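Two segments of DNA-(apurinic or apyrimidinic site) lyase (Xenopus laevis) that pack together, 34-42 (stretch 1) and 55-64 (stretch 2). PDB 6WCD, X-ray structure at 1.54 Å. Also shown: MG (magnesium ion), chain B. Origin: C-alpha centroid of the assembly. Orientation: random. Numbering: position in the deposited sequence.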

# COMPACT_ATOMS: atom_id res chain seq x y z
N GLU A 34 -0.05 7.73 -3.57
CA GLU A 34 0.11 9.09 -4.07
C GLU A 34 -1.14 9.47 -4.87
O GLU A 34 -1.11 9.81 -6.05
N THR A 35 -2.27 9.46 -4.15
CA THR A 35 -3.53 9.89 -4.74
C THR A 35 -3.51 11.37 -5.10
O THR A 35 -4.20 11.79 -6.04
N LYS A 36 -2.71 12.19 -4.38
CA LYS A 36 -2.70 13.65 -4.46
C LYS A 36 -4.06 14.24 -4.13
O LYS A 36 -4.33 15.38 -4.46
N VAL A 37 -4.87 13.50 -3.40
CA VAL A 37 -6.14 13.99 -2.90
C VAL A 37 -6.00 14.40 -1.45
O VAL A 37 -5.66 13.57 -0.60
N THR A 38 -6.29 15.66 -1.15
CA THR A 38 -6.42 16.14 0.21
C THR A 38 -7.83 16.62 0.43
O THR A 38 -8.58 16.91 -0.53
N ARG A 39 -8.23 16.76 1.71
CA ARG A 39 -9.65 16.97 1.98
C ARG A 39 -10.11 18.34 1.53
O ARG A 39 -11.31 18.53 1.22
N ASP A 40 -9.23 19.35 1.53
CA ASP A 40 -9.58 20.69 1.10
C ASP A 40 -10.05 20.76 -0.35
O ASP A 40 -10.78 21.70 -0.69
N LEU A 41 -9.68 19.76 -1.17
CA LEU A 41 -10.02 19.81 -2.59
C LEU A 41 -11.48 19.42 -2.88
O LEU A 41 -11.95 19.73 -3.98
N LEU A 42 -12.18 18.82 -1.93
CA LEU A 42 -13.59 18.39 -2.13
C LEU A 42 -13.77 17.52 -3.38
O LEU A 42 -14.78 17.62 -4.09
N TYR A 55 -11.51 4.00 1.29
CA TYR A 55 -10.87 4.37 2.56
C TYR A 55 -9.59 5.12 2.22
O TYR A 55 -8.66 4.55 1.67
N PHE A 56 -9.56 6.39 2.56
CA PHE A 56 -8.45 7.29 2.21
C PHE A 56 -7.71 7.68 3.47
O PHE A 56 -8.32 7.87 4.54
N SER A 57 -6.43 7.92 3.32
CA SER A 57 -5.68 8.73 4.27
C SER A 57 -5.25 9.97 3.52
O SER A 57 -4.61 9.89 2.48
N PHE A 58 -5.65 11.11 4.03
CA PHE A 58 -5.36 12.41 3.46
C PHE A 58 -4.20 13.08 4.17
O PHE A 58 -4.19 13.14 5.41
N SER A 59 -3.28 13.65 3.41
CA SER A 59 -2.22 14.42 4.02
C SER A 59 -2.80 15.61 4.76
O SER A 59 -3.71 16.29 4.27
N ARG A 60 -2.22 15.95 5.90
CA ARG A 60 -2.66 17.10 6.63
C ARG A 60 -1.64 18.21 6.56
O ARG A 60 -1.84 19.25 7.18
N VAL A 61 -0.57 18.07 5.77
CA VAL A 61 0.51 19.06 5.81
C VAL A 61 0.68 19.91 4.56
O VAL A 61 1.51 20.84 4.57
N ARG A 62 0.03 19.55 3.46
CA ARG A 62 0.22 20.23 2.19
C ARG A 62 -0.91 19.79 1.27
O ARG A 62 -1.22 18.61 1.21
N SER A 63 -1.52 20.72 0.56
CA SER A 63 -2.60 20.38 -0.39
C SER A 63 -2.08 19.64 -1.61
O SER A 63 -1.01 19.94 -2.17
N GLY A 64 -2.84 18.64 -2.03
CA GLY A 64 -2.48 17.92 -3.25
C GLY A 64 -1.26 17.06 -3.16
O GLY A 64 -0.62 16.80 -4.18

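What sets this contact apart is a short polar relay at its outer end, where a single carboxylate organises two segments that share no direct backbone-to-backbone hydrogen bond. Asp-40, at chi1 p, accepts from its own stretch through Thr-38 OG1 to Asp-40 OD1 (2.6 Å) and from the other through Ser-63 OG to Asp-40 OD2 (2.7 Å). The Thr-38 hydroxyl donates to the aspartate and its oxygen still accepts: Gly-64 N donates to Thr-38 OG1 at 2.9 Å, almost straight at 170°. Threonine in the p rotamer thus serves both roles, while its methyl, Thr-38 CG2, lies 3.7 Å from Ser-59 O and 3.5 Å from Arg-62 O.

The backbones come close at Gly-64, whose CA lies 4.4 Å from Lys-36 CA. Its positive phi by itself favours glycine, and Gly-64 CA sits 3.4 Å from Lys-36 O in a CA-H...O contact. Lys-36 is all extended beyond an m chi1; its end leads away from stretch 2, and Lys-36 NZ forms a long salt bridge of 3.9 Å with Glu-34 OE2.

The apolar part is built from two phenylalanines, both chi1 m and both pointing toward stretch 1. Phe-56 receives Val-37 CB at 4.1 Å from its CE2 and Thr-35 CG2 at 4.2 Å from the same atom. Val-37, chi1 t, also reaches the second ring, its CG1 3.8 Å from Phe-58 CE1, so one branched residue bridges both aromatics. Over one face of Phe-58 lies Arg-39 CG, 3.6 Å from the ring centroid and 17° off the normal, a clear CH-pi contact. The guanidinium finds its hydrogen bonds elsewhere in the structure. Val-37 O approaches the edge of the same ring, 3.4 Å from Phe-58 CD1.

Waters make the backbone-to-backbone links that the two stretches do not make directly. Water 2 accepts from Thr-35 OG1 and donates to Val-37 O and Ser-57 O; water 3 joins Ser-59 N to Val-37 O; water 4 joins Arg-39 N to Ser-59 O. Thr-35, chi1 p, also accepts from Val-37 N at its OG1 (3.1 Å), holding its own turn together.

Glu-34, chi1 t, makes no contact with stretch 2. Its OE1 binds the magnesium at 2.0 Å, and its OE2 accepts from water 1, itself a ligand of the metal. The design rule is economical: apolar packing on two rings, a hydroxyl-carboxylate relay beside the glycine, and waters filling the backbone gap.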

# COMPACT_ATOMS: atom_id res chain seq x y z
CB GLU A 34 1.41 9.29 -4.89
CG GLU A 34 1.75 10.76 -4.92
CD GLU A 34 2.89 11.13 -5.80
OE1 GLU A 34 3.26 10.37 -6.72
OE2 GLU A 34 3.42 12.28 -5.55
CB THR A 35 -4.69 9.69 -3.78
OG1 THR A 35 -4.42 10.52 -2.65
CG2 THR A 35 -4.80 8.24 -3.35
CB LYS A 36 -2.14 14.17 -5.79
CG LYS A 36 -0.71 13.66 -6.06
CD LYS A 36 -0.04 14.30 -7.26
CE LYS A 36 1.31 13.67 -7.48
NZ LYS A 36 2.07 14.50 -8.47
CB VAL A 37 -7.26 12.94 -3.04
CG1 VAL A 37 -8.58 13.49 -2.51
CG2 VAL A 37 -7.42 12.50 -4.51
CB THR A 38 -5.37 17.24 0.49
OG1 THR A 38 -5.34 18.20 -0.57
CG2 THR A 38 -4.00 16.64 0.60
CB ARG A 39 -9.97 16.80 3.45
CG ARG A 39 -10.37 15.36 3.75
CD ARG A 39 -10.91 15.22 5.14
NE ARG A 39 -12.30 15.62 5.32
CZ ARG A 39 -12.88 15.62 6.52
NH1 ARG A 39 -12.15 15.27 7.57
NH2 ARG A 39 -14.14 15.94 6.67
CB ASP A 40 -8.37 21.62 1.31
CG ASP A 40 -7.14 21.21 0.50
OD1 ASP A 40 -6.73 20.05 0.55
OD2 ASP A 40 -6.54 22.07 -0.18
CB LEU A 41 -9.16 18.84 -3.38
CG LEU A 41 -7.64 19.06 -3.21
CD1 LEU A 41 -6.93 17.95 -4.01
CD2 LEU A 41 -7.26 20.39 -3.68
CB LEU A 42 -14.53 19.58 -2.18
CG LEU A 42 -14.44 20.63 -1.07
CD1 LEU A 42 -15.29 21.87 -1.33
CD2 LEU A 42 -14.84 19.97 0.24
CB TYR A 55 -10.58 3.12 3.41
CG TYR A 55 -11.84 2.29 3.55
CD1 TYR A 55 -12.75 2.55 4.59
CD2 TYR A 55 -12.21 1.37 2.55
CE1 TYR A 55 -13.98 1.91 4.65
CE2 TYR A 55 -13.44 0.75 2.60
CZ TYR A 55 -14.32 1.02 3.65
OH TYR A 55 -15.56 0.44 3.72
CB PHE A 56 -8.94 8.58 1.54
CG PHE A 56 -9.19 8.47 0.07
CD1 PHE A 56 -10.13 7.65 -0.45
CD2 PHE A 56 -8.46 9.26 -0.80
CE1 PHE A 56 -10.35 7.56 -1.84
CE2 PHE A 56 -8.66 9.20 -2.14
CZ PHE A 56 -9.65 8.37 -2.68
CB SER A 57 -4.49 7.98 4.83
OG SER A 57 -3.83 8.82 5.82
CB PHE A 58 -6.58 13.30 3.60
CG PHE A 58 -7.82 12.76 3.01
CD1 PHE A 58 -8.04 12.78 1.66
CD2 PHE A 58 -8.85 12.31 3.83
CE1 PHE A 58 -9.21 12.34 1.09
CE2 PHE A 58 -10.04 11.81 3.30
CZ PHE A 58 -10.24 11.87 1.92
CB SER A 59 -1.28 14.91 2.98
OG SER A 59 -0.40 15.88 3.51
CB ARG A 60 -2.84 16.70 8.10
CG ARG A 60 -4.04 15.81 8.35
CD ARG A 60 -3.79 14.81 9.45
NE ARG A 60 -5.02 14.16 9.89
CZ ARG A 60 -5.65 13.20 9.23
NH1 ARG A 60 -5.18 12.75 8.07
NH2 ARG A 60 -6.76 12.67 9.73
CB VAL A 61 1.87 18.42 6.13
CG1 VAL A 61 1.82 17.71 7.50
CG2 VAL A 61 2.30 17.51 5.04
CB ARG A 62 1.53 19.79 1.54
CG ARG A 62 1.92 20.51 0.26
CD ARG A 62 3.37 20.18 -0.11
NE ARG A 62 4.25 20.29 1.05
CZ ARG A 62 5.26 19.48 1.32
NH1 ARG A 62 5.58 18.50 0.49
NH2 ARG A 62 5.98 19.66 2.42
CB SER A 63 -3.29 21.68 -0.79
OG SER A 63 -4.36 21.47 -1.68
MG MG B . 4.80 10.51 -8.03
O HOH W 1 5.12 12.54 -7.44
O HOH W 2 -5.55 10.68 -0.16
O HOH W 3 -3.17 13.25 0.63
O HOH W 4 -6.39 16.71 3.94
O HOH W 5 4.54 8.54 -8.63
O HOH W 6 6.45 10.62 -9.28
O HOH W 7 6.03 9.85 -6.48